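Local atomic coordinates of ComZ (Thermus thermophilus, PDB entry 6QVI), a protein that is a competence-associated pilin with a pseudopilin-like domain and a beta-solenoid domain, and probably serves as a DNA receptor at the pilus tip. Residues 36-41 with 58-63; 79-84 with 92-97; 210-215 with 235-240; 274-279 with 469-474; 367-372 with 388-393. One frame throughout, in Å; residues are numbered along the deposited sequence.

Contact 1: 36-41 with 58-63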
# COMPACT_ATOMS: atom_id res chain seq x y z
N TYR A 36 -1.46 -13.67 -13.25
CA TYR A 36 -1.29 -13.64 -11.80
C TYR A 36 -0.12 -12.75 -11.38
O TYR A 36 -0.19 -12.09 -10.35
CB TYR A 36 -1.10 -15.05 -11.26
CG TYR A 36 -0.32 -15.08 -9.95
CD1 TYR A 36 1.04 -15.35 -9.93
CD2 TYR A 36 -0.95 -14.82 -8.73
CE1 TYR A 36 1.75 -15.37 -8.76
CE2 TYR A 36 -0.26 -14.84 -7.53
CZ TYR A 36 1.10 -15.11 -7.55
OH TYR A 36 1.82 -15.14 -6.37
N VAL A 37 0.96 -12.74 -12.16
CA VAL A 37 2.09 -11.88 -11.83
C VAL A 37 1.81 -10.44 -12.23
O VAL A 37 2.41 -9.52 -11.68
CB VAL A 37 3.41 -12.35 -12.48
CG1 VAL A 37 3.57 -13.87 -12.36
CG2 VAL A 37 3.50 -11.88 -13.94
N TRP A 38 0.95 -10.21 -13.22
CA TRP A 38 0.71 -8.82 -13.56
C TRP A 38 -0.08 -8.11 -12.47
O TRP A 38 0.08 -6.88 -12.30
CB TRP A 38 -0.02 -8.68 -14.90
CG TRP A 38 -0.04 -7.25 -15.34
CD1 TRP A 38 1.05 -6.44 -15.61
CD2 TRP A 38 -1.19 -6.41 -15.47
NE1 TRP A 38 0.64 -5.17 -15.92
CE2 TRP A 38 -0.73 -5.11 -15.85
CE3 TRP A 38 -2.56 -6.62 -15.32
CZ2 TRP A 38 -1.60 -4.05 -16.08
CZ3 TRP A 38 -3.43 -5.56 -15.54
CH2 TRP A 38 -2.94 -4.29 -15.92
N ARG A 39 -0.84 -8.85 -11.67
CA ARG A 39 -1.57 -8.28 -10.55
C ARG A 39 -0.76 -8.27 -9.26
O ARG A 39 -1.12 -7.53 -8.34
CB ARG A 39 -2.85 -9.07 -10.32
CG ARG A 39 -3.96 -8.68 -11.22
CD ARG A 39 -5.06 -9.68 -11.16
NE ARG A 39 -6.20 -9.23 -11.95
CZ ARG A 39 -6.31 -9.37 -13.27
NH1 ARG A 39 -5.32 -9.93 -13.97
NH2 ARG A 39 -7.39 -8.93 -13.89
N GLU A 40 0.39 -8.95 -9.21
CA GLU A 40 1.21 -8.83 -8.03
C GLU A 40 2.09 -7.60 -8.10
O GLU A 40 2.58 -7.14 -7.07
CB GLU A 40 2.02 -10.12 -7.78
CG GLU A 40 1.08 -11.16 -7.14
CD GLU A 40 1.19 -11.28 -5.60
OE1 GLU A 40 2.27 -11.10 -5.02
OE2 GLU A 40 0.14 -11.44 -4.94
N GLN A 41 2.25 -7.06 -9.31
CA GLN A 41 2.56 -5.65 -9.51
C GLN A 41 1.47 -4.84 -8.82
O GLN A 41 1.73 -3.73 -8.33
CB GLN A 41 2.62 -5.33 -11.01
CG GLN A 41 2.81 -3.86 -11.36
CD GLN A 41 1.52 -3.05 -11.30
OE1 GLN A 41 0.43 -3.62 -11.23
NE2 GLN A 41 1.63 -1.72 -11.30
N GLY A 58 -12.57 -11.15 -14.02
CA GLY A 58 -12.19 -11.18 -15.41
C GLY A 58 -10.69 -11.12 -15.56
O GLY A 58 -9.93 -11.03 -14.60
N LEU A 59 -10.27 -11.15 -16.81
CA LEU A 59 -8.86 -11.05 -17.14
C LEU A 59 -8.61 -9.80 -17.94
O LEU A 59 -9.48 -9.32 -18.68
CB LEU A 59 -8.39 -12.26 -17.96
CG LEU A 59 -8.67 -13.63 -17.39
CD1 LEU A 59 -7.92 -14.67 -18.21
CD2 LEU A 59 -8.25 -13.69 -15.95
N ASP A 60 -7.39 -9.29 -17.80
CA ASP A 60 -6.91 -8.14 -18.54
C ASP A 60 -6.00 -8.72 -19.61
O ASP A 60 -4.77 -8.66 -19.52
CB ASP A 60 -6.20 -7.16 -17.62
CG ASP A 60 -5.84 -5.86 -18.31
OD1 ASP A 60 -5.40 -4.92 -17.62
OD2 ASP A 60 -6.03 -5.78 -19.54
N LEU A 61 -6.63 -9.28 -20.65
CA LEU A 61 -5.87 -9.97 -21.69
C LEU A 61 -5.00 -8.99 -22.44
O LEU A 61 -3.88 -9.32 -22.85
CB LEU A 61 -6.83 -10.64 -22.65
CG LEU A 61 -7.70 -11.66 -21.94
CD1 LEU A 61 -8.67 -12.24 -22.89
CD2 LEU A 61 -6.79 -12.78 -21.46
N ASP A 62 -5.51 -7.78 -22.66
CA ASP A 62 -4.66 -6.75 -23.21
C ASP A 62 -3.46 -6.46 -22.32
O ASP A 62 -2.34 -6.28 -22.81
CB ASP A 62 -5.42 -5.47 -23.44
CG ASP A 62 -4.52 -4.41 -24.01
OD1 ASP A 62 -3.72 -3.83 -23.25
OD2 ASP A 62 -4.67 -4.14 -25.22
N ARG A 63 -3.70 -6.32 -21.00
CA ARG A 63 -2.80 -5.64 -20.05
C ARG A 63 -2.79 -4.12 -20.29
O ARG A 63 -1.74 -3.51 -20.43
CB ARG A 63 -1.37 -6.21 -20.05
CG ARG A 63 -1.10 -7.29 -18.98
CD ARG A 63 -0.05 -8.35 -19.43
NE ARG A 63 0.40 -9.20 -18.32
CZ ARG A 63 1.66 -9.25 -17.88
NH1 ARG A 63 2.59 -8.51 -18.46
NH2 ARG A 63 1.98 -10.02 -16.86
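Trp38 on helix 12-40 carries most of this contact, and Arg63 from the loop that follows covers one face of its indole. Trp38 CG is anti to the backbone N (chi1 -170°), which turns the ring toward residues 58-63. Arg63 CG sits over the five-membered ring in a CH-pi contact, 3.7 Å from its centroid. The Arg63 chain bends at chi2, and its guanidinium runs on past the ring toward the helix backbone. Arg63 NH2 comes within 3.1 Å of Trp38 CB and is hydrogen-bonded to Gln34 O. The guanidinium and indole planes are 38° apart, so they are not stacked flat. Asp60 meets the six-membered ring obliquely, with its OD1 near Trp38 CZ3. Its two carboxylate oxygens accept bonds from Gly65 N and Asp64 N. Arg39 is extended from CG to NE and bonds to Thr53 O and Gln35 OE1. An alanine in place of Trp38 would remove the indole under Arg63 and would probably loosen the loop against the helix. Asp60, Asp62, Asp64 and Gly65 have the spacing of the DxDxDG signature of EF-hand-like loops, here packed on the long N-terminal helix of a pilin-like domain.

Contact 2: 79-84 with 92-97; sequences QNEVVT and GRYTAT
The Tyr94 ring has the carbonyl oxygen of Glu81 over one face, 3.8 Å above the plane and offset toward the rim. Val83 CG2 lies at the ring edge, 3.5 Å from Tyr94 CD2, and the two side chains cross at about a right angle. Glu81 CB makes an off-centre CH-pi contact with the ring. The Glu81 side chain then runs alongside Tyr94 in the same direction. Its carboxylate forms a salt bridge with Lys27 of helix 12-40. The second flat group is the Arg93 guanidinium, which has Asn80 O centred over one face at 3.7 Å. The Arg93 chain bends at chi2 and chi3 and lies beside Val82, whose CG1 is 3.4 Å from Arg93 NH1. Tyr94, Glu81 and Val83 thus share the face that meets the helix, where Val83 touches Tyr19 and Ala23. Arg93 and Val82 lie on the other face.

The backbones pair antiparallel. Tyr94 N donates to Glu81 O at 3.0 Å, in the carbonyl plane. The return bond from Glu81 N to Tyr94 O is weak. Val83 N donates to Gly92 O at 2.9 Å from above the carbonyl plane. Asn80 N gives a nearly straight bond of 3.2 Å (176°) to Thr95 OG1, so a side chain takes up this backbone N-H. Asn80 has a positive phi (56°), and Asn80 and Glu81 both face Tyr94. This is a G1 beta bulge, set in the hairpin of strands 78-84 and 90-100 in the sheet that packs on the pilin helix.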
# COMPACT_ATOMS: atom_id res chain seq x y z
N GLN A 79 -10.42 -20.42 -29.38
CA GLN A 79 -11.34 -21.26 -30.08
C GLN A 79 -10.71 -21.69 -31.37
O GLN A 79 -10.30 -20.87 -32.13
CB GLN A 79 -12.61 -20.51 -30.37
CG GLN A 79 -13.70 -21.37 -30.91
CD GLN A 79 -15.02 -21.10 -30.26
OE1 GLN A 79 -16.01 -20.88 -30.92
NE2 GLN A 79 -15.03 -21.11 -28.95
N ASN A 80 -10.55 -22.99 -31.55
CA ASN A 80 -9.95 -23.58 -32.73
C ASN A 80 -8.55 -23.13 -33.07
O ASN A 80 -8.16 -23.14 -34.20
CB ASN A 80 -10.88 -23.48 -33.91
CG ASN A 80 -12.16 -24.19 -33.66
OD1 ASN A 80 -12.17 -25.31 -33.23
ND2 ASN A 80 -13.26 -23.54 -33.92
N GLU A 81 -7.76 -22.81 -32.08
CA GLU A 81 -6.42 -22.38 -32.33
C GLU A 81 -5.66 -23.58 -32.80
O GLU A 81 -5.82 -24.62 -32.26
CB GLU A 81 -5.83 -21.86 -31.04
CG GLU A 81 -4.40 -21.39 -31.11
CD GLU A 81 -4.15 -20.24 -30.17
OE1 GLU A 81 -5.06 -19.43 -29.94
OE2 GLU A 81 -3.03 -20.13 -29.66
N VAL A 82 -4.80 -23.45 -33.78
CA VAL A 82 -4.11 -24.62 -34.26
C VAL A 82 -2.71 -24.84 -33.79
O VAL A 82 -1.93 -23.95 -33.74
CB VAL A 82 -4.08 -24.65 -35.79
CG1 VAL A 82 -5.29 -23.97 -36.38
CG2 VAL A 82 -2.82 -24.00 -36.29
N VAL A 83 -2.41 -26.08 -33.47
CA VAL A 83 -1.08 -26.46 -33.06
C VAL A 83 -0.30 -26.73 -34.32
O VAL A 83 -0.86 -27.18 -35.28
CB VAL A 83 -1.15 -27.75 -32.26
CG1 VAL A 83 0.11 -27.98 -31.48
CG2 VAL A 83 -2.35 -27.70 -31.36
N THR A 84 0.99 -26.49 -34.31
CA THR A 84 1.80 -26.67 -35.51
C THR A 84 3.00 -27.56 -35.22
O THR A 84 3.50 -27.61 -34.09
CB THR A 84 2.30 -25.34 -36.11
OG1 THR A 84 3.24 -24.71 -35.22
CG2 THR A 84 1.14 -24.40 -36.43
N GLY A 92 -3.31 -30.10 -35.35
CA GLY A 92 -4.59 -30.22 -34.68
C GLY A 92 -5.11 -28.90 -34.21
O GLY A 92 -4.47 -27.91 -34.35
N ARG A 93 -6.31 -28.90 -33.69
CA ARG A 93 -6.88 -27.70 -33.16
C ARG A 93 -7.21 -27.92 -31.70
O ARG A 93 -7.25 -29.02 -31.24
CB ARG A 93 -8.17 -27.35 -33.89
CG ARG A 93 -8.25 -27.81 -35.33
CD ARG A 93 -8.07 -26.67 -36.32
NE ARG A 93 -9.27 -25.87 -36.54
CZ ARG A 93 -9.32 -24.78 -37.31
NH1 ARG A 93 -8.23 -24.37 -37.94
NH2 ARG A 93 -10.45 -24.10 -37.45
N TYR A 94 -7.42 -26.85 -30.96
CA TYR A 94 -7.79 -26.99 -29.58
C TYR A 94 -8.57 -25.84 -29.13
O TYR A 94 -8.57 -24.82 -29.73
CB TYR A 94 -6.61 -27.20 -28.66
CG TYR A 94 -5.69 -26.06 -28.55
CD1 TYR A 94 -6.08 -24.90 -27.97
CD2 TYR A 94 -4.43 -26.15 -29.02
CE1 TYR A 94 -5.22 -23.85 -27.86
CE2 TYR A 94 -3.57 -25.11 -28.92
CZ TYR A 94 -3.98 -23.97 -28.33
OH TYR A 94 -3.11 -22.95 -28.26
N THR A 95 -9.30 -26.04 -28.07
CA THR A 95 -10.08 -24.97 -27.56
C THR A 95 -9.90 -24.78 -26.08
O THR A 95 -10.26 -25.63 -25.33
CB THR A 95 -11.52 -25.15 -27.86
OG1 THR A 95 -11.71 -24.84 -29.23
CG2 THR A 95 -12.29 -24.20 -27.06
N ALA A 96 -9.37 -23.64 -25.67
CA ALA A 96 -9.08 -23.44 -24.25
C ALA A 96 -10.17 -22.55 -23.67
O ALA A 96 -10.46 -21.48 -24.22
CB ALA A 96 -7.71 -22.81 -24.04
N THR A 97 -10.76 -23.00 -22.57
CA THR A 97 -11.81 -22.29 -21.87
C THR A 97 -11.42 -22.20 -20.41
O THR A 97 -10.88 -23.15 -19.85
CB THR A 97 -13.18 -22.99 -21.97
OG1 THR A 97 -13.51 -23.21 -23.35
CG2 THR A 97 -14.24 -22.12 -21.38

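Contact 3: 210-215 with 235-240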
# COMPACT_ATOMS: atom_id res chain seq x y z
N ALA A 210 -10.21 3.96 -3.94
CA ALA A 210 -10.61 4.14 -2.55
C ALA A 210 -11.62 3.08 -2.12
O ALA A 210 -12.39 2.57 -2.91
CB ALA A 210 -11.24 5.51 -2.34
N SER A 211 -11.65 2.81 -0.82
CA SER A 211 -12.61 1.88 -0.24
C SER A 211 -12.61 2.13 1.25
O SER A 211 -11.66 2.68 1.80
CB SER A 211 -12.30 0.41 -0.55
OG SER A 211 -10.92 0.14 -0.44
N LEU A 212 -13.69 1.71 1.90
CA LEU A 212 -13.78 1.75 3.35
C LEU A 212 -13.82 0.33 3.89
O LEU A 212 -14.81 -0.36 3.70
CB LEU A 212 -15.02 2.53 3.79
CG LEU A 212 -15.32 2.74 5.27
CD1 LEU A 212 -14.07 2.96 6.00
CD2 LEU A 212 -16.28 3.90 5.50
N ARG A 213 -12.77 -0.07 4.59
CA ARG A 213 -12.72 -1.40 5.16
C ARG A 213 -12.55 -1.29 6.67
O ARG A 213 -11.67 -0.56 7.15
CB ARG A 213 -11.58 -2.25 4.57
CG ARG A 213 -11.72 -2.56 3.08
CD ARG A 213 -10.77 -3.67 2.61
NE ARG A 213 -10.05 -3.27 1.41
CZ ARG A 213 -10.10 -3.92 0.25
NH1 ARG A 213 -10.85 -5.01 0.13
NH2 ARG A 213 -9.40 -3.48 -0.79
N VAL A 214 -13.31 -2.06 7.39
CA VAL A 214 -13.21 -2.09 8.80
C VAL A 214 -13.26 -3.52 9.17
O VAL A 214 -14.28 -4.12 9.10
CB VAL A 214 -14.38 -1.41 9.44
CG1 VAL A 214 -14.43 -1.76 10.90
CG2 VAL A 214 -14.26 0.07 9.27
N GLN A 215 -12.14 -4.08 9.58
CA GLN A 215 -12.11 -5.46 9.93
C GLN A 215 -12.88 -5.85 11.16
O GLN A 215 -13.49 -6.88 11.16
CB GLN A 215 -10.70 -5.94 10.07
CG GLN A 215 -10.64 -7.24 10.81
CD GLN A 215 -9.26 -7.80 10.88
OE1 GLN A 215 -8.29 -7.11 10.68
NE2 GLN A 215 -9.16 -9.08 11.16
N LYS A 235 -15.10 2.38 -4.25
CA LYS A 235 -15.17 1.02 -4.81
C LYS A 235 -15.40 -0.01 -3.71
O LYS A 235 -14.67 -0.98 -3.58
CB LYS A 235 -13.86 0.71 -5.57
CG LYS A 235 -13.72 1.36 -6.92
CD LYS A 235 -12.66 0.66 -7.77
CE LYS A 235 -12.29 -0.63 -7.10
NZ LYS A 235 -11.54 -1.42 -8.14
N GLY A 236 -16.47 0.17 -2.95
CA GLY A 236 -16.77 -0.81 -1.92
C GLY A 236 -16.69 -0.30 -0.48
O GLY A 236 -15.87 0.55 -0.13
N VAL A 237 -17.57 -0.84 0.35
CA VAL A 237 -17.64 -0.52 1.77
C VAL A 237 -17.78 -1.87 2.48
O VAL A 237 -18.87 -2.45 2.52
CB VAL A 237 -18.79 0.42 2.12
CG1 VAL A 237 -18.87 0.63 3.62
CG2 VAL A 237 -18.67 1.73 1.36
N PHE A 238 -16.66 -2.42 2.92
CA PHE A 238 -16.60 -3.74 3.55
C PHE A 238 -16.35 -3.63 5.05
O PHE A 238 -15.21 -3.48 5.50
CB PHE A 238 -15.51 -4.54 2.84
CG PHE A 238 -15.61 -4.45 1.36
CD1 PHE A 238 -14.66 -3.79 0.62
CD2 PHE A 238 -16.73 -5.01 0.71
CE1 PHE A 238 -14.78 -3.71 -0.77
CE2 PHE A 238 -16.86 -4.95 -0.67
CZ PHE A 238 -15.89 -4.30 -1.42
N VAL A 239 -17.41 -3.80 5.85
CA VAL A 239 -17.33 -3.52 7.28
C VAL A 239 -17.80 -4.71 8.10
O VAL A 239 -18.95 -5.14 7.95
CB VAL A 239 -18.15 -2.27 7.66
CG1 VAL A 239 -18.29 -2.14 9.19
CG2 VAL A 239 -17.54 -1.03 7.06
N GLY A 240 -16.95 -5.18 9.01
CA GLY A 240 -17.34 -6.13 10.04
C GLY A 240 -17.93 -7.44 9.51
O GLY A 240 -17.48 -8.01 8.51
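The buried side of this parallel pair is the face bearing Leu212, Val214, Val237 and Val239. Val214 and Val239 lie side by side and point the same way, with Val214 CB 4.0 Å from Val239 CG2. In both valines CG1 is anti to the backbone N. Leu212 CB is 4.3 Å from Val237 CG1. Ile219 and Ile246 cover this face.

The opposite face is partly exposed, yet the Phe238 ring is well covered by the other strand. Here Arg213 runs alongside Phe238 and touches the ring at its edge, with Arg213 CG 4.0 Å from Phe238 CD1. The Arg213 chain bends at chi3, and its NH1 forms a salt bridge with Asp269. A CB on Gly236 would run into Phe238 CE1, so the ring depends on a residue without a side chain there.

Five backbone bonds join the strands. Leu212 takes part in two: its N donates to Gly236 O, and its O accepts from Phe238 N at 2.9 Å. Val214 does likewise, donating to Phe238 O at 3.0 Å and accepting from Gly240 N along the C=O axis. Lys235 N to Ala210 O, 3.0 Å, adds the fifth bond. This is the parallel pairing of neighbouring coils in a beta-solenoid. The chemistry implies that backbone bonds set the register, like residues stack on the inner face, and charge is kept to the outer one.

Contact 4: 274-279 with 469-474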
# COMPACT_ATOMS: atom_id res chain seq x y z
N PRO A 274 -3.91 -8.07 7.14
CA PRO A 274 -2.76 -7.58 7.88
C PRO A 274 -3.14 -6.87 9.12
O PRO A 274 -4.10 -6.16 9.13
CB PRO A 274 -2.18 -6.56 6.94
CG PRO A 274 -3.35 -6.03 6.24
CD PRO A 274 -4.23 -7.21 6.01
N PRO A 275 -2.38 -7.06 10.17
CA PRO A 275 -2.60 -6.39 11.43
C PRO A 275 -1.90 -5.06 11.43
O PRO A 275 -1.13 -4.79 10.55
CB PRO A 275 -1.92 -7.32 12.40
CG PRO A 275 -0.80 -7.85 11.62
CD PRO A 275 -1.30 -8.04 10.24
N PHE A 276 -2.16 -4.23 12.41
CA PHE A 276 -1.51 -2.95 12.46
C PHE A 276 -0.06 -3.26 12.67
O PHE A 276 0.28 -3.98 13.56
CB PHE A 276 -2.07 -2.13 13.60
CG PHE A 276 -1.43 -0.80 13.74
CD1 PHE A 276 -1.62 0.15 12.81
CD2 PHE A 276 -0.64 -0.53 14.79
CE1 PHE A 276 -1.02 1.36 12.92
CE2 PHE A 276 -0.03 0.67 14.91
CZ PHE A 276 -0.22 1.62 13.98
N PRO A 277 0.79 -2.72 11.83
CA PRO A 277 2.20 -3.01 11.94
C PRO A 277 2.81 -2.33 13.12
O PRO A 277 2.60 -1.17 13.34
CB PRO A 277 2.76 -2.49 10.65
CG PRO A 277 1.83 -1.45 10.23
CD PRO A 277 0.50 -1.78 10.76
N THR A 278 3.60 -3.07 13.87
CA THR A 278 4.21 -2.56 15.08
C THR A 278 5.70 -2.89 15.08
O THR A 278 6.11 -3.92 14.56
CB THR A 278 3.61 -3.12 16.38
OG1 THR A 278 3.69 -4.55 16.36
CG2 THR A 278 2.17 -2.70 16.54
N LEU A 279 6.48 -2.04 15.76
CA LEU A 279 7.92 -2.23 15.81
C LEU A 279 8.31 -3.59 16.39
O LEU A 279 9.35 -4.14 16.01
CB LEU A 279 8.56 -1.11 16.63
CG LEU A 279 8.74 0.28 16.01
CD1 LEU A 279 9.45 0.19 14.68
CD2 LEU A 279 7.39 0.93 15.83
N SER A 469 0.37 9.15 2.74
CA SER A 469 -0.51 8.22 3.44
C SER A 469 -0.15 8.27 4.92
O SER A 469 1.01 8.52 5.27
CB SER A 469 -0.36 6.78 2.91
OG SER A 469 1.02 6.48 2.72
N VAL A 470 -1.11 7.97 5.79
CA VAL A 470 -0.74 7.82 7.19
C VAL A 470 -1.20 6.45 7.61
O VAL A 470 -2.31 6.04 7.27
CB VAL A 470 -1.29 8.94 8.11
CG1 VAL A 470 -1.09 10.28 7.44
CG2 VAL A 470 -2.75 8.70 8.65
N ILE A 471 -0.28 5.70 8.18
CA ILE A 471 -0.52 4.50 8.96
C ILE A 471 -0.34 4.89 10.42
O ILE A 471 0.75 5.33 10.83
CB ILE A 471 0.44 3.34 8.62
CG1 ILE A 471 0.28 2.94 7.15
CG2 ILE A 471 0.32 2.19 9.63
CD1 ILE A 471 1.46 2.18 6.59
N SER A 472 -1.41 4.78 11.19
CA SER A 472 -1.26 5.14 12.58
C SER A 472 -2.36 4.48 13.40
O SER A 472 -3.42 4.12 12.89
CB SER A 472 -1.30 6.67 12.74
OG SER A 472 -2.63 7.12 12.84
N ASN A 473 -2.10 4.38 14.69
CA ASN A 473 -3.03 3.70 15.56
C ASN A 473 -4.24 4.56 15.84
O ASN A 473 -5.33 4.01 16.06
CB ASN A 473 -2.32 3.31 16.85
CG ASN A 473 -3.13 2.34 17.66
OD1 ASN A 473 -3.98 2.74 18.46
ND2 ASN A 473 -2.92 1.05 17.41
N GLN A 474 -4.08 5.89 15.76
CA GLN A 474 -5.15 6.85 15.93
C GLN A 474 -4.85 8.09 15.10
O GLN A 474 -3.69 8.50 14.97
CB GLN A 474 -5.34 7.26 17.38
CG GLN A 474 -6.17 6.33 18.24
CD GLN A 474 -6.55 7.00 19.56
OE1 GLN A 474 -6.44 6.40 20.63
NE2 GLN A 474 -7.02 8.26 19.49
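Phe276 leaves a proline-rich loop and points toward residues 471-473. From CB, its CG is anti to the backbone N (chi1 179°), and this carries the ring straight across to the other segment. Beyond CG the two branches part. On one, CE1 reaches the strand, 3.6 Å from Ile471 CG2 and 3.4 Å from Ser472 C. On the other, CE2 lies 4.0 Å from Asn473 CB. At the tip, CZ comes 3.4 Å from Asn473 N and also lies near Asn473 CB, and Ser472 N lies in the ring plane at the edge.

The chain turns a corner at Asn473. Strand 469-472 is one parallel strand of the beta-solenoid, paired with strands 139-141 and 451-454, so Phe276 lies against a corner of a coil. A leucine in place of Phe276 would lack the flat ring and would probably lose much of the contact with the backbone of Ser472 and Asn473.

Pro277 adds a smaller contact, its CG 4.0 Å from the same Ile471 CG2 that meets the phenyl ring. Ile471 CG2 is anti to its own backbone N, which turns this methyl toward the loop. Ser472 points away from the loop, and its OG donates to Gln474 O at 2.8 Å, across the corner.

Contact 5: 367-372 with 388-393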
# COMPACT_ATOMS: atom_id res chain seq x y z
N LEU A 367 17.14 22.91 3.39
CA LEU A 367 17.43 21.66 2.74
C LEU A 367 17.82 20.59 3.73
O LEU A 367 18.56 20.84 4.65
CB LEU A 367 18.53 21.86 1.73
CG LEU A 367 18.82 20.62 0.91
CD1 LEU A 367 17.50 20.15 0.36
CD2 LEU A 367 19.79 20.88 -0.21
N LEU A 368 17.31 19.40 3.51
CA LEU A 368 17.57 18.28 4.37
C LEU A 368 17.75 17.11 3.46
O LEU A 368 16.81 16.59 2.93
CB LEU A 368 16.37 18.07 5.25
CG LEU A 368 16.18 16.67 5.74
CD1 LEU A 368 17.54 16.21 6.17
CD2 LEU A 368 15.26 16.74 6.92
N GLU A 369 18.99 16.70 3.27
CA GLU A 369 19.27 15.59 2.40
C GLU A 369 19.47 14.38 3.23
O GLU A 369 20.03 14.47 4.30
CB GLU A 369 20.54 15.87 1.62
CG GLU A 369 20.82 17.34 1.40
CD GLU A 369 22.20 17.60 0.84
OE1 GLU A 369 22.88 18.50 1.34
OE2 GLU A 369 22.61 16.91 -0.11
N VAL A 370 19.00 13.24 2.76
CA VAL A 370 19.15 12.01 3.50
C VAL A 370 19.75 10.96 2.59
O VAL A 370 19.23 10.71 1.53
CB VAL A 370 17.80 11.52 4.01
CG1 VAL A 370 17.99 10.31 4.86
CG2 VAL A 370 17.12 12.56 4.86
N PHE A 371 20.87 10.35 2.98
CA PHE A 371 21.53 9.34 2.17
C PHE A 371 21.49 8.03 2.90
O PHE A 371 22.15 7.85 3.88
CB PHE A 371 22.98 9.72 1.96
CG PHE A 371 23.19 11.17 1.71
CD1 PHE A 371 22.95 12.09 2.69
CD2 PHE A 371 23.64 11.60 0.50
CE1 PHE A 371 23.16 13.42 2.47
CE2 PHE A 371 23.84 12.94 0.26
CZ PHE A 371 23.60 13.85 1.26
N GLY A 372 20.64 7.12 2.43
CA GLY A 372 20.36 5.88 3.12
C GLY A 372 19.34 6.16 4.20
O GLY A 372 18.78 7.25 4.30
N ASP A 388 12.95 21.64 2.14
CA ASP A 388 12.90 20.85 0.95
C ASP A 388 13.71 19.63 1.23
O ASP A 388 14.71 19.71 1.91
CB ASP A 388 13.58 21.59 -0.17
CG ASP A 388 12.62 22.17 -1.14
OD1 ASP A 388 11.53 22.58 -0.72
OD2 ASP A 388 12.98 22.25 -2.32
N TYR A 389 13.32 18.49 0.70
CA TYR A 389 14.12 17.33 0.97
C TYR A 389 14.62 16.70 -0.26
O TYR A 389 14.14 16.97 -1.32
CB TYR A 389 13.39 16.34 1.86
CG TYR A 389 12.27 15.57 1.22
CD1 TYR A 389 12.50 14.68 0.22
CD2 TYR A 389 10.98 15.72 1.68
CE1 TYR A 389 11.46 13.97 -0.33
CE2 TYR A 389 9.95 15.02 1.13
CZ TYR A 389 10.20 14.14 0.13
OH TYR A 389 9.16 13.45 -0.40
N ARG A 390 15.66 15.91 -0.10
CA ARG A 390 16.27 15.18 -1.18
C ARG A 390 16.66 13.89 -0.52
O ARG A 390 17.26 13.91 0.53
CB ARG A 390 17.53 15.87 -1.65
CG ARG A 390 17.32 17.23 -2.27
CD ARG A 390 18.63 17.99 -2.36
NE ARG A 390 19.29 17.84 -3.65
CZ ARG A 390 19.77 18.86 -4.34
NH1 ARG A 390 19.67 20.08 -3.86
NH2 ARG A 390 20.36 18.66 -5.51
N ALA A 391 16.33 12.76 -1.12
CA ALA A 391 16.66 11.51 -0.50
C ALA A 391 17.03 10.44 -1.47
O ALA A 391 16.44 10.33 -2.51
CB ALA A 391 15.48 11.03 0.31
N GLN A 392 18.01 9.62 -1.11
CA GLN A 392 18.39 8.55 -1.98
C GLN A 392 19.04 7.45 -1.22
O GLN A 392 19.45 7.64 -0.11
CB GLN A 392 19.34 9.04 -3.05
CG GLN A 392 20.46 9.92 -2.58
CD GLN A 392 21.56 10.02 -3.61
OE1 GLN A 392 21.94 9.03 -4.21
NE2 GLN A 392 22.06 11.22 -3.81
N SER A 393 19.07 6.29 -1.82
CA SER A 393 19.69 5.14 -1.21
C SER A 393 20.37 4.48 -2.36
O SER A 393 19.90 3.52 -2.91
CB SER A 393 18.66 4.22 -0.62
OG SER A 393 17.90 4.89 0.35
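Arg390 O is held by two donors of residues 367-372. Val370 N gives it a hydrogen bond of 2.9 Å, nearly along the C=O axis, and Glu369 CA makes a CA-H...O contact at 3.2 Å. Gln392 O is gripped in the same way by Gly372 N, at 2.9 Å and almost straight (175°), and by Phe371 CA. Leu368 N to Asp388 O and Gln392 N to Val370 O continue the pattern. Arg390 N to Leu368 O is weak.

On the face with Glu369 and Phe371, Leu367 crosses Arg390 obliquely. Its CG is anti to the backbone N. Leu367 CD1 is 3.7 Å from Arg390 CD, and Leu367 CD2 is 3.7 Å from Arg390 NH1. Asp388, on the same face, forms a salt bridge with Arg197. The other face is buried and holds Leu368, Val370, Tyr389 and Ala391. Tyr389 OH bonds to Met449 O, and its ring meets His431 edge-to-face. Strands 366-371 and 387-392 are parallel neighbours in a mixed sheet, with 357-360 beyond the first and 419-421 beyond the second. The chemistry implies a pair joined by backbone bonds: no salt bridge crosses it, and Glu369 and Arg390 have long, weak ion partners in Arg358 and Asp422.

Overall arrangement
Contact 1 comes first and closes the loop that leaves the long N-terminal helix, bringing residues 58-63 back to the helix. Contact 2 follows as a hairpin of the sheet lying on that same helix, about 23 Å away between centres. Both belong to the pilin-like part. The chain then enters the beta-solenoid, where contact 3 joins neighbouring parallel strands, 212-214 and 237-239, with two short strands between them in the chain. Contact 4 spans the longest stretch, bringing the loop at 274-279 to strand 469-472. Contact 5 falls wholly within that span and pairs two strands of a separate sheet. No contacts cross. Contacts 3 and 4 come nearest, about 5 Å between nearest atoms, without touching.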